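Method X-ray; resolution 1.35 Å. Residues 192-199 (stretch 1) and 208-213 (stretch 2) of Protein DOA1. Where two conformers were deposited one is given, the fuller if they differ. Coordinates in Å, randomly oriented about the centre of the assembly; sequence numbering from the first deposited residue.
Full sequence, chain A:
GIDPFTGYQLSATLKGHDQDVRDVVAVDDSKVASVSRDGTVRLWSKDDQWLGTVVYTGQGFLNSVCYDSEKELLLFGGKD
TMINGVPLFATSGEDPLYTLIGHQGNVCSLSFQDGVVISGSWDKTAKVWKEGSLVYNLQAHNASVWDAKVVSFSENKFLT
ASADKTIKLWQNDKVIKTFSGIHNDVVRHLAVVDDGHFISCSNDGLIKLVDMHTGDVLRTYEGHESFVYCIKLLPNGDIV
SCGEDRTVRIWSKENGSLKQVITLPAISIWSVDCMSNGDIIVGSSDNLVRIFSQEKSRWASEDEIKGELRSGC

Stretch 1 192-199: VVDDGHFI
Stretch 2, residues 208-213: KLVDMH

Two neighbouring strands of Protein DOA1, 197-199 and 208-211, run antiparallel, their axes 4.7 Å apart at closest approach and their directions 158° apart. Val192 to Asp194 end an earlier strand that reverses through a type I turn, Asp194 to His197, into the first of these. Asp195 (phi/psi -60/-19) and Gly196 (-112/2) make the bend; thereafter His197 (-152/144), Phe198 (-137/161) and Ile199 (-113/145) are extended. Opposite them lie Lys208 (-135/140), Leu209 (-96/127), Val210 (-128/138) and Asp211 (-78/118), before the chain bends at Met212 (-68/-28).

The register pairs His197 with Asp211, Phe198 with Val210 and Ile199 with Leu209, at CA-CA distances of 4.8, 5.4 and 4.4 Å. Phe198 and Val210 form the hydrogen-bonded pair: Phe198 N donates to Val210 O at 3.1 Å, and Val210 N to Phe198 O at 2.8 Å. One step beyond the strands, Met212 N donates to Gly196 O at 2.9 Å, nearly straight at 170°. His197 CA lies between these rungs, 3.3 Å from Val210 O; past the Phe198-Val210 pair, Leu209 CA is 3.5 Å from Phe198 O and Ile199 CA 3.0 Å from Lys208 O.

The face carrying Phe198 and Val210 has the most pronounced fit. Phe198, chi1 71° (p) and chi2 83°, swings its flat ring across its partner, so that Val210 CB sits 3.8 Å from the ring centroid and only 20° off the normal. The compact, branched valine (chi1 -176°, t) is a blunt knob against a flat plate, with Phe198 CZ 3.6 Å from Val210 CB. Met212, present as selenomethionine, fills the space at the ring's edge: Met212 SE is 3.6 Å from Phe198 CD2 and 4.9 Å from the Phe198 centroid. Its long, flexible chain (chi1 -171°, t; chi2 110°; chi3 91°) bends to reach back under the turn, where Met212 CE meets Asp195 O at 3.5 Å. These three residues are buried, as suits their apolar surfaces.

On the face of His197, Leu209 and Ile199, the bump is Leu209 CD1. With chi1 174° (t) and chi2 66° (p), it enters a hollow lined by Ile199 CG2 at 3.7 Å, Val193 CG2 at 4.2 Å and His197 CB at 4.3 Å. Ile199 takes chi1 57° (p) and chi2 166° (t); Val193 is t, at 176°. The branched chains of Val193 and Ile199 and the methylene of His197 give this pocket its aliphatic walls.

Toward the turn the packing becomes polar. Asp194, chi1 56° (p), brings OD1 to 2.8 Å from both Gly196 N and His197 ND1, accepting a hydrogen bond from each. His197 (chi1 -56°, m; chi2 84°) is thereby fixed with its ring oblique to Asp211 CA, His197 CD2 being 4.3 Å away. Gly196 suits the bend because a beta carbon there would be crowded by His197 CE1. Together the stretches bury 507 Å², summed over both sides.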

ATOM      1  N   VAL A 192      -6.444   6.641   5.245  1.00  8.45           N
ATOM      2  CA  VAL A 192      -7.401   7.196   6.187  1.00  8.56           C
ATOM      3  C   VAL A 192      -6.676   7.958   7.312  1.00  8.87           C
ATOM      4  O   VAL A 192      -5.841   7.413   8.020  1.00 12.97           O
ATOM      5  CB  VAL A 192      -8.311   6.089   6.751  1.00  9.66           C
ATOM      6  CG1 VAL A 192      -9.295   6.660   7.792  1.00 10.99           C
ATOM      7  CG2 VAL A 192      -9.005   5.359   5.597  1.00 10.77           C
ATOM      8  N   VAL A 193      -6.966   9.240   7.435  1.00  9.02           N
ATOM      9  CA  VAL A 193      -6.377  10.045   8.496  1.00 11.42           C
ATOM     10  C   VAL A 193      -7.107   9.782   9.831  1.00 11.26           C
ATOM     11  O   VAL A 193      -6.498   9.454  10.859  1.00 12.56           O
ATOM     12  CB  VAL A 193      -6.436  11.520   8.126  1.00 12.69           C
ATOM     13  CG1 VAL A 193      -5.904  12.406   9.262  1.00 14.14           C
ATOM     14  CG2 VAL A 193      -5.665  11.788   6.844  1.00 12.13           C
ATOM     15  N   ASP A 194      -8.424   9.862   9.780  1.00 12.98           N
ATOM     16  CA  ASP A 194      -9.292   9.566  10.905  1.00 11.56           C
ATOM     17  C   ASP A 194     -10.684   9.373  10.347  1.00 11.69           C
ATOM     18  O   ASP A 194     -10.882   9.361   9.114  1.00 11.24           O
ATOM     19  CB  ASP A 194      -9.236  10.679  11.956  1.00 16.95           C
ATOM     20  CG  ASP A 194      -9.572  12.054  11.396  1.00 17.73           C
ATOM     21  OD1 ASP A 194     -10.414  12.164  10.461  1.00 14.53           O
ATOM     22  OD2 ASP A 194      -8.977  13.033  11.899  1.00 24.35           O
ATOM     23  N   ASP A 195     -11.674   9.202  11.229  1.00 11.81           N
ATOM     24  CA  ASP A 195     -13.036   8.882  10.781  1.00 14.38           C
ATOM     25  C   ASP A 195     -13.604   9.959   9.864  1.00 17.18           C
ATOM     26  O   ASP A 195     -14.562   9.720   9.138  1.00 17.51           O
ATOM     27  CB  ASP A 195     -13.970   8.714  11.979  1.00 18.88           C
ATOM     28  CG  ASP A 195     -13.770   7.390  12.688  1.00 23.13           C
ATOM     29  OD1 ASP A 195     -12.873   6.621  12.305  1.00 22.43           O
ATOM     30  OD2 ASP A 195     -14.513   7.119  13.647  1.00 27.53           O
ATOM     31  N   GLY A 196     -13.021  11.153   9.911  1.00 11.74           N
ATOM     32  CA  GLY A 196     -13.580  12.287   9.192  1.00 10.84           C
ATOM     33  C   GLY A 196     -12.766  12.802   8.021  1.00 10.69           C
ATOM     34  O   GLY A 196     -13.160  13.770   7.394  1.00 11.94           O
ATOM     35  N   HIS A 197     -11.640  12.164   7.727  1.00  8.74           N
ATOM     36  CA  HIS A 197     -10.768  12.653   6.686  1.00  9.91           C
ATOM     37  C   HIS A 197      -9.973  11.521   6.052  1.00  9.20           C
ATOM     38  O   HIS A 197      -9.536  10.595   6.735  1.00  9.86           O
ATOM     39  CB  HIS A 197      -9.770  13.659   7.268  1.00 10.80           C
ATOM     40  CG  HIS A 197     -10.424  14.790   7.980  1.00 13.19           C
ATOM     41  ND1 HIS A 197     -10.815  14.702   9.292  1.00 14.62           N
ATOM     42  CD2 HIS A 197     -10.773  16.026   7.555  1.00 16.50           C
ATOM     43  CE1 HIS A 197     -11.391  15.839   9.650  1.00 21.21           C
ATOM     44  NE2 HIS A 197     -11.370  16.658   8.617  1.00 22.45           N
ATOM     45  N   PHE A 198      -9.755  11.625   4.737  1.00  8.64           N
ATOM     46  CA  PHE A 198      -8.868  10.732   4.020  1.00  7.74           C
ATOM     47  C   PHE A 198      -8.012  11.497   3.033  1.00  6.97           C
ATOM     48  O   PHE A 198      -8.314  12.639   2.695  1.00  7.97           O
ATOM     49  CB  PHE A 198      -9.666   9.586   3.344  1.00  9.55           C
ATOM     50  CG  PHE A 198     -10.515  10.009   2.167  1.00  9.44           C
ATOM     51  CD1 PHE A 198      -9.960  10.141   0.891  1.00  8.84           C
ATOM     52  CD2 PHE A 198     -11.875  10.234   2.321  1.00 11.25           C
ATOM     53  CE1 PHE A 198     -10.760  10.513  -0.205  1.00 10.82           C
ATOM     54  CE2 PHE A 198     -12.675  10.630   1.224  1.00 12.44           C
ATOM     55  CZ  PHE A 198     -12.129  10.751  -0.031  1.00 11.54           C
ATOM     56  N   ILE A 199      -6.908  10.870   2.600  1.00  8.21           N
ATOM     57  CA  ILE A 199      -6.156  11.357   1.460  1.00  5.69           C
ATOM     58  C   ILE A 199      -6.272  10.349   0.338  1.00  6.10           C
ATOM     59  O   ILE A 199      -6.327   9.142   0.575  1.00  6.39           O
ATOM     60  CB  ILE A 199      -4.696  11.684   1.781  1.00 12.61           C
ATOM     61  CG1 ILE A 199      -3.990  10.474   2.354  1.00 20.81           C
ATOM     62  CG2 ILE A 199      -4.648  12.796   2.826  1.00 14.33           C
ATOM     63  CD1 ILE A 199      -2.455  10.644   2.361  1.00 23.96           C
ATOM     64  N   LYS A 208      -4.826  14.476  -2.658  1.00  6.89           N
ATOM     65  CA  LYS A 208      -5.796  15.383  -2.061  1.00  8.42           C
ATOM     66  C   LYS A 208      -6.258  14.906  -0.672  1.00  7.20           C
ATOM     67  O   LYS A 208      -6.484  13.705  -0.450  1.00  8.46           O
ATOM     68  CB  LYS A 208      -7.006  15.547  -2.987  1.00  8.73           C
ATOM     69  CG  LYS A 208      -6.641  16.113  -4.323  1.00  9.12           C
ATOM     70  CD  LYS A 208      -7.845  16.539  -5.161  1.00 10.99           C
ATOM     71  CE  LYS A 208      -7.419  16.889  -6.559  1.00 13.50           C
ATOM     72  NZ  LYS A 208      -8.497  17.535  -7.346  1.00 14.09           N
ATOM     73  N   LEU A 209      -6.413  15.866   0.239  1.00  6.94           N
ATOM     74  CA  LEU A 209      -6.998  15.653   1.555  1.00  7.76           C
ATOM     75  C   LEU A 209      -8.473  16.020   1.455  1.00  7.36           C
ATOM     76  O   LEU A 209      -8.815  17.099   0.966  1.00  9.04           O
ATOM     77  CB  LEU A 209      -6.289  16.558   2.564  1.00  9.50           C
ATOM     78  CG  LEU A 209      -6.892  16.562   3.960  1.00  8.82           C
ATOM     79  CD1 LEU A 209      -6.746  15.206   4.641  1.00 11.03           C
ATOM     80  CD2 LEU A 209      -6.222  17.628   4.769  1.00 11.59           C
ATOM     81  N   VAL A 210      -9.340  15.111   1.874  1.00  8.01           N
ATOM     82  CA  VAL A 210     -10.770  15.224   1.670  1.00  8.45           C
ATOM     83  C   VAL A 210     -11.537  15.054   2.991  1.00  8.04           C
ATOM     84  O   VAL A 210     -11.237  14.180   3.810  1.00  9.00           O
ATOM     85  CB  VAL A 210     -11.242  14.122   0.665  1.00  7.59           C
ATOM     86  CG1 VAL A 210     -12.730  14.261   0.357  1.00 11.03           C
ATOM     87  CG2 VAL A 210     -10.424  14.206  -0.639  1.00  8.70           C
ATOM     88  N   ASP A 211     -12.541  15.899   3.168  1.00  9.56           N
ATOM     89  CA  ASP A 211     -13.478  15.806   4.282  1.00  9.79           C
ATOM     90  C   ASP A 211     -14.491  14.690   3.978  1.00  8.80           C
ATOM     91  O   ASP A 211     -15.197  14.719   2.989  1.00 10.44           O
ATOM     92  CB  ASP A 211     -14.164  17.164   4.471  1.00 11.85           C
ATOM     93  CG  ASP A 211     -15.076  17.211   5.669  1.00 14.41           C
ATOM     94  OD1 ASP A 211     -15.930  16.323   5.837  1.00 13.55           O
ATOM     95  OD2 ASP A 211     -14.961  18.171   6.445  1.00 21.34           O
HETATM   96  N   MSE A 212     -14.520  13.669   4.806  0.69  9.57           N
HETATM   97  CA  MSE A 212     -15.368  12.546   4.500  0.69 13.90           C
HETATM   98  C   MSE A 212     -16.848  12.852   4.581  0.69 13.87           C
HETATM   99  O   MSE A 212     -17.654  12.211   3.907  0.69 15.79           O
HETATM  100  CB  MSE A 212     -15.106  11.421   5.454  0.69 22.80           C
HETATM  101  CG  MSE A 212     -15.835  10.238   4.977  0.69 28.46           C
HETATM  102 SE   MSE A 212     -14.637   9.095   4.401  0.69  9.31          SE
HETATM  103  CE  MSE A 212     -14.561   8.364   5.952  0.69 10.69           C
ATOM    104  N   HIS A 213     -17.212  13.803   5.423  1.00 11.83           N
ATOM    105  CA  HIS A 213     -18.621  14.142   5.575  1.00 14.18           C
ATOM    106  C   HIS A 213     -19.126  15.054   4.450  1.00 13.22           C
ATOM    107  O   HIS A 213     -20.199  14.836   3.906  1.00 14.53           O
ATOM    108  CB  HIS A 213     -18.865  14.796   6.936  1.00 18.35           C
ATOM    109  CG  HIS A 213     -20.250  15.318   7.105  1.00 25.14           C
ATOM    110  ND1 HIS A 213     -21.347  14.492   7.230  1.00 35.81           N
ATOM    111  CD2 HIS A 213     -20.723  16.583   7.152  1.00 31.33           C
ATOM    112  CE1 HIS A 213     -22.435  15.229   7.355  1.00 28.20           C
ATOM    113  NE2 HIS A 213     -22.084  16.501   7.307  1.00 31.42           N
TER